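Local coordinates for protein adenosylmethionine-8-amino-7-oxononanoate aminotransferase (Methanocaldococcus jannaschii, PDB 6ZHK) that probably transfers an amino group from S-adenosylmethionine to 8-amino-7-oxononanoate with the aid of pyridoxal phosphate, a step of biotin biosynthesis, at residues K35-E40 with L47-G52; S61-L66 with R431-V436; V270-G275 with G392-I397; K370-E375 with I437-P442; L423-I428 with I461-L466. One frame throughout, in Å; residues are numbered along the deposited sequence. Where two conformers were deposited one is given.

Contact 1. Residues K35-E40 with L47-G52; sequences KNLIIE and LIDIYG
Ile39 and Asp49 form a non-hydrogen-bonded antiparallel pair in the beta hairpin of strands 38-43 and 46-49, a case of close packing giving way to a watery end. On the tight side, Glu40 N donates to Ile48 O at 2.9 Å, nearly straight (173°) and in the carbonyl plane. Past the pair, Ile50 N reaches Ile38 O only weakly. The Ile39 side chain runs roughly perpendicular to that of Leu47, with Ile39 CD1 3.8 Å from Leu47 CB, while Ile39 CG2, anti to the backbone N, rests 3.6 Å from Ile48 O. Cutting Ile39 back to an alanine would probably open a gap beside Leu47 CB and Asp49 CB, which lose the methyl that now lies against them. Ile38 and Ile39 also pair with a parallel strand of the second subunit, so the sheet continues across the dimer interface.

The loose side belongs to Lys35 and Tyr51, both exposed. Lys35 NZ comes in at the edge of the Tyr51 ring, 3.3 Å from Tyr51 CE2, while Tyr51 OH bonds to Glu14 of helix 10-20. Between the sides a water accepts from Ile38 N at 2.9 Å and donates to Asp49 OD2 at 3.2 Å.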
# COMPACT_ATOMS: atom_id res chain seq x y z
N LYS A 35 24.37 -14.02 10.02
CA LYS A 35 25.02 -12.97 9.26
C LYS A 35 24.18 -12.76 8.01
O LYS A 35 24.06 -13.66 7.19
CB LYS A 35 26.47 -13.35 8.88
CG LYS A 35 27.22 -12.29 8.06
CD LYS A 35 27.24 -10.85 8.68
CE LYS A 35 27.79 -9.75 7.79
NZ LYS A 35 26.79 -9.11 6.88
N ASN A 36 23.57 -11.57 7.89
CA ASN A 36 22.56 -11.33 6.87
C ASN A 36 23.11 -10.38 5.82
O ASN A 36 23.92 -9.52 6.12
CB ASN A 36 21.27 -10.73 7.47
CG ASN A 36 20.78 -11.57 8.64
OD1 ASN A 36 20.55 -12.76 8.46
ND2 ASN A 36 20.72 -11.02 9.84
N LEU A 37 22.64 -10.50 4.58
CA LEU A 37 23.09 -9.63 3.49
C LEU A 37 22.49 -8.26 3.77
O LEU A 37 21.27 -8.18 4.00
CB LEU A 37 22.43 -10.22 2.24
CG LEU A 37 23.08 -10.06 0.89
CD1 LEU A 37 24.50 -10.60 0.86
CD2 LEU A 37 22.22 -10.83 -0.10
N ILE A 38 23.37 -7.23 3.80
CA ILE A 38 22.95 -5.83 3.92
C ILE A 38 23.39 -5.13 2.65
O ILE A 38 24.58 -5.02 2.37
CB ILE A 38 23.46 -5.12 5.21
CG1 ILE A 38 23.03 -5.84 6.48
CG2 ILE A 38 23.01 -3.65 5.20
CD1 ILE A 38 21.54 -6.02 6.61
N ILE A 39 22.42 -4.74 1.82
CA ILE A 39 22.75 -4.27 0.49
C ILE A 39 23.01 -2.77 0.53
O ILE A 39 22.29 -2.02 1.19
CB ILE A 39 21.65 -4.69 -0.52
CG1 ILE A 39 21.51 -6.21 -0.59
CG2 ILE A 39 21.92 -4.06 -1.88
CD1 ILE A 39 22.87 -6.96 -0.81
N GLU A 40 24.03 -2.34 -0.22
CA GLU A 40 24.48 -0.95 -0.23
C GLU A 40 24.33 -0.33 -1.61
O GLU A 40 24.13 0.87 -1.74
CB GLU A 40 25.93 -0.82 0.29
CG GLU A 40 26.19 0.58 0.88
CD GLU A 40 26.98 1.45 -0.06
OE1 GLU A 40 27.20 2.65 0.25
OE2 GLU A 40 27.40 0.91 -1.10
N LEU A 47 23.37 -7.44 -6.73
CA LEU A 47 23.24 -6.72 -5.47
C LEU A 47 24.65 -6.66 -4.86
O LEU A 47 25.35 -7.67 -4.82
CB LEU A 47 22.36 -7.59 -4.56
CG LEU A 47 20.92 -7.71 -5.07
CD1 LEU A 47 20.18 -8.90 -4.42
CD2 LEU A 47 20.15 -6.37 -4.85
N ILE A 48 25.04 -5.49 -4.35
CA ILE A 48 26.36 -5.34 -3.76
C ILE A 48 26.21 -5.02 -2.28
O ILE A 48 25.52 -4.05 -1.95
CB ILE A 48 27.11 -4.20 -4.50
CG1 ILE A 48 27.19 -4.53 -6.01
CG2 ILE A 48 28.50 -3.98 -3.88
CD1 ILE A 48 27.98 -3.52 -6.87
N ASP A 49 26.81 -5.86 -1.42
CA ASP A 49 26.66 -5.66 -0.00
C ASP A 49 27.66 -4.65 0.55
O ASP A 49 28.49 -4.11 -0.17
CB ASP A 49 26.58 -6.98 0.75
CG ASP A 49 27.92 -7.63 1.00
OD1 ASP A 49 28.93 -7.05 0.55
OD2 ASP A 49 27.93 -8.74 1.58
N ILE A 50 27.53 -4.41 1.84
CA ILE A 50 28.29 -3.39 2.53
C ILE A 50 29.75 -3.85 2.67
O ILE A 50 30.58 -3.04 3.09
CB ILE A 50 27.68 -3.09 3.92
CG1 ILE A 50 27.67 -4.34 4.82
CG2 ILE A 50 26.30 -2.39 3.81
CD1 ILE A 50 27.18 -4.08 6.28
N TYR A 51 30.05 -5.11 2.29
CA TYR A 51 31.43 -5.63 2.25
C TYR A 51 32.00 -5.52 0.83
O TYR A 51 33.18 -5.78 0.58
CB TYR A 51 31.48 -7.07 2.80
CG TYR A 51 31.15 -7.12 4.26
CD1 TYR A 51 32.03 -6.62 5.21
CD2 TYR A 51 29.86 -7.45 4.69
CE1 TYR A 51 31.72 -6.58 6.55
CE2 TYR A 51 29.54 -7.42 6.03
CZ TYR A 51 30.46 -6.98 6.96
OH TYR A 51 30.17 -6.94 8.29
N GLY A 52 31.15 -5.07 -0.11
CA GLY A 52 31.57 -4.90 -1.49
C GLY A 52 31.40 -6.18 -2.30
O GLY A 52 31.85 -6.22 -3.44
O HOH W 1 26.24 -7.73 4.14

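Contact 2. Residues S61-L66 with R431-V436; sequences SIWCNL and RPIGNV
A first torsion of -175° and a chain extended to NE bring Arg431 CD to 3.7 Å from Ile62 CD1. Two residues on, Ile433 has CG1 anti to the carbonyl carbon (chi1 -57°) and a straight second torsion, so that CD1 arrives at the rim of the six-membered ring of Trp63. Ile433 CD1 lies 3.9 Å from Trp63 CZ2 and 4.0 Å from Trp63 CH2, an approach at the edge, in the plane of the indole. The polar part of the indole is served separately: a water accepts from Trp63 NE1 at 2.9 Å and donates to Arg431 O at 3.0 Å, bridging side chain to backbone.

The contact illustrates how apolar packing and a bridging water can lie side by side in a predicted binding region. Arg431 is a predicted substrate-binding residue, and its NH2 donates to the carbonyl of Tyr25, itself predicted to recognise substrate. Ile62 O accepts from the amine of Lys301, the predicted cofactor lysine, which carries no pyridoxal phosphate here. A type II' turn from Ile433 to Val436, with Gly434 at positive phi, folds the 431-436 segment back on itself.

Residues 61-63 belong to a short, weakly bonded turn of helix, 60-63, and have left-handed phi/psi. Trp63 and Ile433 both pack on Ile438 of strand 436-439, Arg431 and Pro432 lie against Tyr417 of helix 415-425, and Thr89 and Gly92 of the second subunit touch Ile62 and Arg431.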
# COMPACT_ATOMS: atom_id res chain seq x y z
N SER A 61 14.95 -9.45 -6.46
CA SER A 61 14.51 -8.64 -5.31
C SER A 61 13.02 -8.91 -5.00
O SER A 61 12.26 -7.99 -4.65
CB SER A 61 14.86 -7.16 -5.42
OG SER A 61 16.27 -6.95 -5.68
N ILE A 62 12.66 -10.21 -5.07
CA ILE A 62 11.33 -10.73 -4.78
C ILE A 62 10.38 -10.31 -5.92
O ILE A 62 9.25 -9.76 -5.70
CB ILE A 62 10.81 -10.39 -3.35
CG1 ILE A 62 11.90 -10.37 -2.27
CG2 ILE A 62 9.60 -11.28 -2.97
CD1 ILE A 62 12.54 -11.72 -2.00
N TRP A 63 10.85 -10.58 -7.15
CA TRP A 63 10.00 -10.81 -8.31
C TRP A 63 9.50 -9.46 -8.84
O TRP A 63 8.47 -9.42 -9.53
CB TRP A 63 8.79 -11.75 -8.00
CG TRP A 63 9.03 -12.96 -7.13
CD1 TRP A 63 10.22 -13.51 -6.75
CD2 TRP A 63 8.01 -13.76 -6.49
NE1 TRP A 63 10.01 -14.60 -5.93
CE2 TRP A 63 8.66 -14.75 -5.72
CE3 TRP A 63 6.61 -13.70 -6.47
CZ2 TRP A 63 7.95 -15.69 -4.98
CZ3 TRP A 63 5.90 -14.62 -5.72
CH2 TRP A 63 6.57 -15.64 -5.03
N CYS A 64 10.28 -8.40 -8.61
CA CYS A 64 9.96 -7.09 -9.19
C CYS A 64 11.03 -6.51 -10.12
O CYS A 64 10.74 -5.60 -10.92
CB CYS A 64 9.62 -6.08 -8.09
SG CYS A 64 11.04 -5.70 -7.02
N ASN A 65 12.30 -6.92 -9.96
CA ASN A 65 13.36 -6.23 -10.72
C ASN A 65 13.35 -6.77 -12.16
O ASN A 65 13.44 -7.95 -12.35
CB ASN A 65 14.69 -6.38 -10.00
CG ASN A 65 15.81 -5.68 -10.75
OD1 ASN A 65 16.22 -6.11 -11.83
ND2 ASN A 65 16.14 -4.49 -10.28
N LEU A 66 13.26 -5.91 -13.17
CA LEU A 66 13.16 -6.44 -14.53
C LEU A 66 14.50 -6.31 -15.23
O LEU A 66 14.83 -7.14 -16.05
CB LEU A 66 12.17 -5.59 -15.32
CG LEU A 66 10.68 -5.70 -14.92
CD1 LEU A 66 9.85 -4.94 -15.91
CD2 LEU A 66 10.24 -7.17 -14.82
N ARG A 431 15.94 -16.56 -2.64
CA ARG A 431 15.04 -16.76 -1.51
C ARG A 431 14.07 -17.90 -1.82
O ARG A 431 13.31 -17.80 -2.77
CB ARG A 431 14.21 -15.51 -1.15
CG ARG A 431 13.36 -15.71 0.10
CD ARG A 431 12.62 -14.44 0.46
NE ARG A 431 11.67 -14.61 1.54
CZ ARG A 431 11.96 -14.45 2.84
NH1 ARG A 431 13.21 -14.18 3.25
NH2 ARG A 431 10.99 -14.61 3.71
N PRO A 432 14.03 -18.98 -1.00
CA PRO A 432 13.14 -20.09 -1.28
C PRO A 432 11.80 -19.88 -0.59
O PRO A 432 11.62 -18.96 0.22
CB PRO A 432 13.94 -21.21 -0.60
CG PRO A 432 14.40 -20.56 0.72
CD PRO A 432 14.83 -19.17 0.23
N ILE A 433 10.83 -20.74 -0.92
CA ILE A 433 9.63 -20.83 -0.09
C ILE A 433 9.53 -22.28 0.35
O ILE A 433 9.35 -23.13 -0.51
CB ILE A 433 8.37 -20.38 -0.86
CG1 ILE A 433 8.55 -18.94 -1.38
CG2 ILE A 433 7.14 -20.53 0.07
CD1 ILE A 433 7.47 -18.46 -2.30
N GLY A 434 9.69 -22.53 1.67
CA GLY A 434 9.79 -23.87 2.24
C GLY A 434 10.72 -24.77 1.43
O GLY A 434 11.90 -24.42 1.25
N ASN A 435 10.19 -25.85 0.86
CA ASN A 435 11.07 -26.79 0.17
C ASN A 435 11.29 -26.42 -1.28
O ASN A 435 11.80 -27.24 -2.03
CB ASN A 435 10.54 -28.22 0.20
CG ASN A 435 10.56 -28.73 1.61
OD1 ASN A 435 11.52 -28.46 2.34
ND2 ASN A 435 9.48 -29.37 2.04
N VAL A 436 10.76 -25.27 -1.73
CA VAL A 436 10.86 -24.92 -3.13
C VAL A 436 11.94 -23.85 -3.31
O VAL A 436 11.84 -22.73 -2.77
CB VAL A 436 9.51 -24.42 -3.70
CG1 VAL A 436 9.62 -24.23 -5.21
CG2 VAL A 436 8.34 -25.35 -3.36
O HOH W 2 11.46 -15.71 -3.74

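Contact 3. Residues V270-G275 with G392-I397; sequences VATGFG and GFMVGI
Met394, at the start of strand 394-399, reaches Ala271 and Thr272 with the last two atoms of its side chain. Its CB points toward the 270-275 segment, and from there CG continues anti to the carbonyl carbon; these two carbons span the distance without touching the other segment. The second torsion is fully extended and carries SD forward until it lies 3.9 Å from Thr272 CG2, the two side chains standing nearly perpendicular. A bend at the third torsion (chi3 89°) then turns the terminal methyl aside, so that Met394 CE sits 3.8 Å from Ala271 O and 3.9 Å from Ala271 CB.

Thr272 is divided between two tasks. With chi1 at 54° its methyl is the branch that meets sulfur, while OG1 hydrogen-bonds to Glu269. Ile237 of strand 237-238 packs against both Thr272 and Met394, and Arg276 adds to the surroundings of Met394.

The loop joined here follows strand 265-268, whose Asp268 is predicted to bind pyridoxal 5'-phosphate; the Ala271 side chain lies about 4 Å from that of Lys301, the predicted cofactor lysine. Strand 394-399 thereby touches a loop next to the predicted cofactor site. Thioether and methyl groups meet without a hydrogen bond or charge pair between the segments, the methionine methyl also lying against the Ala271 carbonyl oxygen, so the fit rests on shape and burial, and the turn of the tip is set by packing rather than by a polar bond.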
# COMPACT_ATOMS: atom_id res chain seq x y z
N VAL A 270 0.05 -9.45 -10.61
CA VAL A 270 1.03 -8.61 -9.95
C VAL A 270 2.45 -9.15 -10.16
O VAL A 270 3.36 -8.39 -10.44
CB VAL A 270 0.69 -8.39 -8.46
CG1 VAL A 270 1.87 -7.76 -7.74
CG2 VAL A 270 -0.55 -7.51 -8.33
N ALA A 271 2.62 -10.46 -10.13
CA ALA A 271 3.93 -11.08 -10.32
C ALA A 271 4.13 -11.45 -11.80
O ALA A 271 5.24 -11.41 -12.28
CB ALA A 271 4.01 -12.31 -9.43
N THR A 272 3.07 -11.83 -12.52
CA THR A 272 3.31 -12.35 -13.86
C THR A 272 3.41 -11.27 -14.92
O THR A 272 3.91 -11.50 -16.03
CB THR A 272 2.21 -13.33 -14.27
OG1 THR A 272 0.95 -12.67 -14.11
CG2 THR A 272 2.25 -14.57 -13.39
N GLY A 273 2.94 -10.07 -14.59
CA GLY A 273 2.87 -9.02 -15.59
C GLY A 273 4.26 -8.48 -15.91
O GLY A 273 5.16 -8.58 -15.09
N PHE A 274 4.40 -7.94 -17.12
CA PHE A 274 5.62 -7.31 -17.60
C PHE A 274 6.69 -8.33 -17.91
O PHE A 274 7.86 -8.13 -17.58
CB PHE A 274 6.05 -6.23 -16.62
CG PHE A 274 4.99 -5.17 -16.55
CD1 PHE A 274 4.82 -4.27 -17.58
CD2 PHE A 274 4.07 -5.20 -15.52
CE1 PHE A 274 3.79 -3.33 -17.58
CE2 PHE A 274 3.06 -4.25 -15.48
CZ PHE A 274 2.94 -3.32 -16.48
N GLY A 275 6.28 -9.43 -18.55
CA GLY A 275 7.20 -10.32 -19.26
C GLY A 275 7.67 -11.57 -18.50
O GLY A 275 8.26 -12.42 -19.15
N GLY A 392 8.27 -19.61 -18.24
CA GLY A 392 9.26 -18.59 -18.59
C GLY A 392 10.35 -18.45 -17.52
O GLY A 392 11.00 -19.44 -17.15
N PHE A 393 10.48 -17.23 -16.97
CA PHE A 393 11.45 -16.94 -15.92
C PHE A 393 10.84 -17.05 -14.51
O PHE A 393 11.27 -16.33 -13.61
CB PHE A 393 11.99 -15.51 -16.12
CG PHE A 393 13.01 -15.28 -17.20
CD1 PHE A 393 14.06 -16.18 -17.38
CD2 PHE A 393 12.88 -14.19 -18.07
CE1 PHE A 393 15.02 -15.97 -18.37
CE2 PHE A 393 13.84 -13.97 -19.05
CZ PHE A 393 14.90 -14.86 -19.19
N MET A 394 9.78 -17.86 -14.33
CA MET A 394 9.29 -18.09 -12.99
C MET A 394 9.30 -19.61 -12.79
O MET A 394 8.48 -20.34 -13.34
CB MET A 394 7.83 -17.61 -12.87
CG MET A 394 7.71 -16.14 -13.19
SD MET A 394 6.00 -15.51 -13.05
CE MET A 394 6.04 -15.05 -11.32
N VAL A 395 10.25 -20.08 -11.99
CA VAL A 395 10.56 -21.50 -11.91
C VAL A 395 10.64 -21.89 -10.45
O VAL A 395 11.16 -21.15 -9.62
CB VAL A 395 11.86 -21.82 -12.69
CG1 VAL A 395 12.46 -23.18 -12.32
CG2 VAL A 395 11.61 -21.76 -14.18
N GLY A 396 10.11 -23.07 -10.13
CA GLY A 396 10.37 -23.62 -8.81
C GLY A 396 11.08 -24.97 -8.92
O GLY A 396 10.85 -25.73 -9.90
N ILE A 397 11.96 -25.24 -7.94
CA ILE A 397 12.63 -26.54 -7.85
C ILE A 397 12.33 -27.11 -6.48
O ILE A 397 12.82 -26.59 -5.46
CB ILE A 397 14.15 -26.49 -8.12
CG1 ILE A 397 14.43 -25.88 -9.48
CG2 ILE A 397 14.82 -27.87 -7.96
CD1 ILE A 397 14.55 -24.37 -9.43

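Contact 4. Residues K370-E375 with I437-P442; sequences KLFHKE and IILVPP
Phe372 meets Leu439 and Pro441 where helix 366-376 lies on the antiparallel sheet of strands 385-391, 394-399 and 436-439, a helix-on-sheet layer of this class-III aminotransferase. Reading along 437-442 gives a worked example of strand alternation. Ile437, backbone-bonded to Ile397 of the neighbouring strand, sends its side chain against Ile461 of helix 447-463. Ile438 serves the other side of the sheet, packing on Trp63.

Leu439 points toward the helix and carries the larger share of this segment's side. Its CD1 sits 3.7 Å from Phe372 CZ and 3.9 Å from Phe372 CE1, near the ring plane, and Leu439 CB also lies in that plane at the ring edge, 3.9 Å from Phe372 CZ. Leu439 thus meets the rim of the phenyl. With Phe372 CG anti to the backbone N (chi1 -172°), the ring is carried off the helix toward the strand; Val395 and Cys454 pack on it as well.

Val440 turns its CB away, again to the Trp63 side, and its backbone pairs with Ala58. Beyond the strand, Pro441 points back toward the helix and also touches Phe393, while Pro442 packs on Ser60 and Asn45. The helix has a further tie to the sheet region in the bond from His373 to the carbonyl of Gly392. Pro441 CG approaches Phe372 CE2 obliquely, at 4.3 Å.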
# COMPACT_ATOMS: atom_id res chain seq x y z
N LYS A 370 14.37 -20.18 -23.40
CA LYS A 370 14.62 -21.51 -23.94
C LYS A 370 15.94 -22.07 -23.39
O LYS A 370 16.00 -23.22 -22.97
CB LYS A 370 14.69 -21.41 -25.47
CG LYS A 370 13.65 -22.18 -26.28
CD LYS A 370 13.22 -21.36 -27.48
CE LYS A 370 11.87 -21.77 -28.03
NZ LYS A 370 11.17 -20.56 -28.52
N LEU A 371 16.98 -21.24 -23.33
CA LEU A 371 18.25 -21.64 -22.75
C LEU A 371 18.12 -22.00 -21.27
O LEU A 371 18.67 -23.00 -20.80
CB LEU A 371 19.31 -20.56 -23.02
CG LEU A 371 20.66 -20.80 -22.31
CD1 LEU A 371 21.41 -22.03 -22.88
CD2 LEU A 371 21.55 -19.56 -22.30
N PHE A 372 17.41 -21.14 -20.51
CA PHE A 372 17.16 -21.39 -19.10
C PHE A 372 16.51 -22.77 -18.88
O PHE A 372 16.93 -23.54 -18.03
CB PHE A 372 16.23 -20.27 -18.57
CG PHE A 372 15.98 -20.22 -17.09
CD1 PHE A 372 16.98 -20.57 -16.20
CD2 PHE A 372 14.75 -19.82 -16.57
CE1 PHE A 372 16.81 -20.45 -14.83
CE2 PHE A 372 14.54 -19.76 -15.19
CZ PHE A 372 15.57 -20.07 -14.32
N HIS A 373 15.46 -23.08 -19.64
CA HIS A 373 14.75 -24.33 -19.40
C HIS A 373 15.64 -25.52 -19.74
O HIS A 373 15.56 -26.56 -19.08
CB HIS A 373 13.37 -24.37 -20.12
CG HIS A 373 12.40 -23.34 -19.62
ND1 HIS A 373 11.20 -23.08 -20.25
CD2 HIS A 373 12.47 -22.49 -18.56
CE1 HIS A 373 10.55 -22.11 -19.59
NE2 HIS A 373 11.30 -21.74 -18.53
N LYS A 374 16.44 -25.38 -20.81
CA LYS A 374 17.36 -26.43 -21.24
C LYS A 374 18.42 -26.69 -20.17
O LYS A 374 18.70 -27.84 -19.83
CB LYS A 374 17.96 -26.03 -22.60
CG LYS A 374 19.09 -26.94 -23.06
CD LYS A 374 19.51 -26.70 -24.48
CE LYS A 374 20.49 -25.56 -24.70
NZ LYS A 374 21.53 -25.49 -23.65
N GLU A 375 18.92 -25.61 -19.53
CA GLU A 375 19.95 -25.69 -18.49
C GLU A 375 19.45 -26.18 -17.14
O GLU A 375 20.25 -26.64 -16.32
CB GLU A 375 20.70 -24.36 -18.34
CG GLU A 375 21.50 -23.94 -19.56
CD GLU A 375 22.62 -24.91 -19.97
OE1 GLU A 375 23.48 -25.20 -19.12
OE2 GLU A 375 22.57 -25.43 -21.12
N ILE A 437 12.95 -24.19 -4.10
CA ILE A 437 13.92 -23.22 -4.58
C ILE A 437 13.17 -22.35 -5.59
O ILE A 437 12.61 -22.89 -6.54
CB ILE A 437 15.14 -23.91 -5.23
CG1 ILE A 437 15.96 -24.71 -4.21
CG2 ILE A 437 16.07 -22.94 -5.96
CD1 ILE A 437 16.76 -25.88 -4.85
N ILE A 438 13.28 -21.03 -5.46
CA ILE A 438 12.57 -20.14 -6.38
C ILE A 438 13.63 -19.45 -7.25
O ILE A 438 14.60 -18.90 -6.74
CB ILE A 438 11.78 -19.06 -5.59
CG1 ILE A 438 10.75 -19.62 -4.57
CG2 ILE A 438 11.16 -18.05 -6.58
CD1 ILE A 438 9.57 -20.38 -5.16
N LEU A 439 13.43 -19.47 -8.57
CA LEU A 439 14.23 -18.69 -9.51
C LEU A 439 13.29 -17.76 -10.27
O LEU A 439 12.44 -18.24 -11.04
CB LEU A 439 14.87 -19.66 -10.52
CG LEU A 439 15.85 -20.68 -9.92
CD1 LEU A 439 16.48 -21.52 -11.05
CD2 LEU A 439 16.93 -20.01 -9.05
N VAL A 440 13.45 -16.45 -10.04
CA VAL A 440 12.72 -15.45 -10.81
C VAL A 440 13.76 -14.43 -11.23
O VAL A 440 13.92 -13.40 -10.58
CB VAL A 440 11.53 -14.83 -10.02
CG1 VAL A 440 10.76 -13.74 -10.85
CG2 VAL A 440 10.61 -15.94 -9.60
N PRO A 441 14.57 -14.73 -12.26
CA PRO A 441 15.70 -13.88 -12.61
C PRO A 441 15.19 -12.65 -13.38
O PRO A 441 14.11 -12.69 -13.98
CB PRO A 441 16.55 -14.78 -13.53
CG PRO A 441 15.55 -15.71 -14.17
CD PRO A 441 14.50 -15.94 -13.10
N PRO A 442 15.97 -11.55 -13.42
CA PRO A 442 15.56 -10.37 -14.17
C PRO A 442 15.48 -10.74 -15.65
O PRO A 442 16.15 -11.69 -16.07
CB PRO A 442 16.64 -9.31 -13.94
CG PRO A 442 17.74 -10.02 -13.12
CD PRO A 442 17.24 -11.39 -12.69

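Contact 5. Residues L423-I428 with I461-L466; sequences LLEKGI and IKEADL
A surface salt bridge between the C-terminal ends of helices 415-425 and 447-463 joins Lys426 to Glu463, away from the annotated sites. Lys426 NZ donates to Glu463 OE2 at 2.9 Å, arriving on the syn side and 27° out of the carboxylate plane; the second oxygen, Glu463 OE1, is 3.4 Å from the same NZ. The two side chains extend to meet each other, and a bend at the last torsion of the lysine (chi4 -56°) turns its ammonium group onto the acid. Glu459, one turn back on helix 447-463, forms a second salt bridge with that ammonium.

The lysine sits in a Schellman motif, in which Ile428 N bonds to Leu423 O, Gly427 N bonds to Leu424 O, and Gly427 takes the positive phi that ends helix 415-425. A methionine in place of Lys426 would probably leave the carboxylates of Glu463 and Glu459 without their shared positive mate.

A second acid lies near: Glu425 OE1 is 4.4 Å from Glu463 OE1, a proximity of like charges that the ammonium is likely to ease. One water lies between these two acids, 2.6 Å from Glu425 OE1 and 2.6 Å from Glu463 OE1, and accepts a weak bond from Lys426 NZ.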
# COMPACT_ATOMS: atom_id res chain seq x y z
N LEU A 423 24.26 -21.38 -2.34
CA LEU A 423 24.22 -20.47 -3.48
C LEU A 423 24.86 -19.14 -3.10
O LEU A 423 25.48 -18.51 -3.93
CB LEU A 423 22.77 -20.29 -3.92
CG LEU A 423 22.18 -21.40 -4.78
CD1 LEU A 423 20.70 -21.09 -5.05
CD2 LEU A 423 22.92 -21.50 -6.12
N LEU A 424 24.68 -18.69 -1.84
CA LEU A 424 25.23 -17.41 -1.46
C LEU A 424 26.76 -17.45 -1.53
O LEU A 424 27.40 -16.47 -1.96
CB LEU A 424 24.72 -17.00 -0.07
CG LEU A 424 24.74 -15.50 0.21
CD1 LEU A 424 23.76 -14.72 -0.65
CD2 LEU A 424 24.60 -15.16 1.70
N GLU A 425 27.35 -18.60 -1.16
CA GLU A 425 28.80 -18.78 -1.27
C GLU A 425 29.27 -18.68 -2.72
O GLU A 425 30.44 -18.37 -2.99
CB GLU A 425 29.24 -20.15 -0.73
CG GLU A 425 29.05 -20.32 0.76
CD GLU A 425 29.14 -21.77 1.22
OE1 GLU A 425 29.32 -22.70 0.37
OE2 GLU A 425 29.05 -21.97 2.44
N LYS A 426 28.39 -19.03 -3.68
CA LYS A 426 28.72 -18.98 -5.10
C LYS A 426 28.31 -17.64 -5.71
O LYS A 426 28.33 -17.52 -6.92
CB LYS A 426 28.09 -20.17 -5.84
CG LYS A 426 28.40 -21.54 -5.23
CD LYS A 426 27.58 -22.66 -5.81
CE LYS A 426 27.81 -23.98 -5.10
NZ LYS A 426 29.26 -24.29 -5.14
N GLY A 427 28.00 -16.63 -4.88
CA GLY A 427 27.75 -15.30 -5.43
C GLY A 427 26.33 -15.17 -6.03
O GLY A 427 26.14 -14.40 -6.96
N ILE A 428 25.36 -15.94 -5.49
CA ILE A 428 23.98 -15.90 -5.96
C ILE A 428 23.03 -15.74 -4.78
O ILE A 428 23.10 -16.47 -3.77
CB ILE A 428 23.62 -17.19 -6.73
CG1 ILE A 428 24.47 -17.35 -7.99
CG2 ILE A 428 22.07 -17.22 -6.98
CD1 ILE A 428 24.42 -18.76 -8.61
N ILE A 461 22.80 -27.95 -4.67
CA ILE A 461 21.84 -28.94 -4.22
C ILE A 461 22.64 -30.16 -3.76
O ILE A 461 22.31 -30.72 -2.74
CB ILE A 461 20.81 -29.23 -5.31
CG1 ILE A 461 19.88 -28.02 -5.50
CG2 ILE A 461 20.03 -30.50 -4.98
CD1 ILE A 461 18.93 -28.22 -6.69
N LYS A 462 23.74 -30.47 -4.47
CA LYS A 462 24.62 -31.58 -4.11
C LYS A 462 25.37 -31.34 -2.81
O LYS A 462 25.62 -32.28 -2.08
CB LYS A 462 25.57 -31.94 -5.24
CG LYS A 462 24.83 -32.65 -6.36
CD LYS A 462 25.67 -32.96 -7.57
CE LYS A 462 26.64 -34.08 -7.31
NZ LYS A 462 27.21 -34.55 -8.60
N GLU A 463 25.73 -30.08 -2.55
CA GLU A 463 26.53 -29.74 -1.39
C GLU A 463 25.69 -29.58 -0.14
O GLU A 463 26.22 -29.66 0.98
CB GLU A 463 27.22 -28.39 -1.61
CG GLU A 463 28.30 -28.42 -2.68
CD GLU A 463 28.81 -27.04 -3.07
OE1 GLU A 463 28.48 -26.07 -2.35
OE2 GLU A 463 29.57 -26.93 -4.06
N ALA A 464 24.42 -29.25 -0.32
CA ALA A 464 23.55 -28.99 0.83
C ALA A 464 23.33 -30.29 1.60
O ALA A 464 23.43 -31.38 1.04
CB ALA A 464 22.23 -28.39 0.37
N ASP A 465 23.01 -30.15 2.88
CA ASP A 465 22.73 -31.27 3.76
C ASP A 465 21.28 -31.73 3.58
O ASP A 465 20.37 -31.36 4.34
CB ASP A 465 23.03 -30.82 5.20
CG ASP A 465 22.91 -31.91 6.25
OD1 ASP A 465 22.77 -33.07 5.85
OD2 ASP A 465 22.97 -31.58 7.45
N LEU A 466 21.07 -32.58 2.57
CA LEU A 466 19.73 -32.99 2.20
C LEU A 466 19.61 -34.52 2.30
O LEU A 466 18.52 -35.11 2.55
CB LEU A 466 19.48 -32.51 0.76
CG LEU A 466 19.49 -31.00 0.57
CD1 LEU A 466 19.29 -30.64 -0.91
CD2 LEU A 466 18.47 -30.34 1.46
OXT LEU A 466 20.58 -35.23 2.13
O HOH W 3 29.28 -23.59 -2.02

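In the fold
From the N terminus, contact 1 closes a short hairpin loop before any other contact opens; in space it touches contact 2, through Leu47 and Ser61, and contact 5. Contact 2 opens next and closes a loop of more than 360 residues, inside which contact 3 is nested. Contact 4 opens within the loop of contact 3 and closes beyond contact 2, crossing both; contact 5 crosses contacts 2 and 4 and ends at the C terminus. Contacts 3 and 4 share the three-stranded sheet, where strands 394-399 and 436-439 are neighbours. Contacts 2 to 5 join helix 60-63, the loop after strand 265-268, helix 366-376 and the C-terminal helices to the region of that sheet.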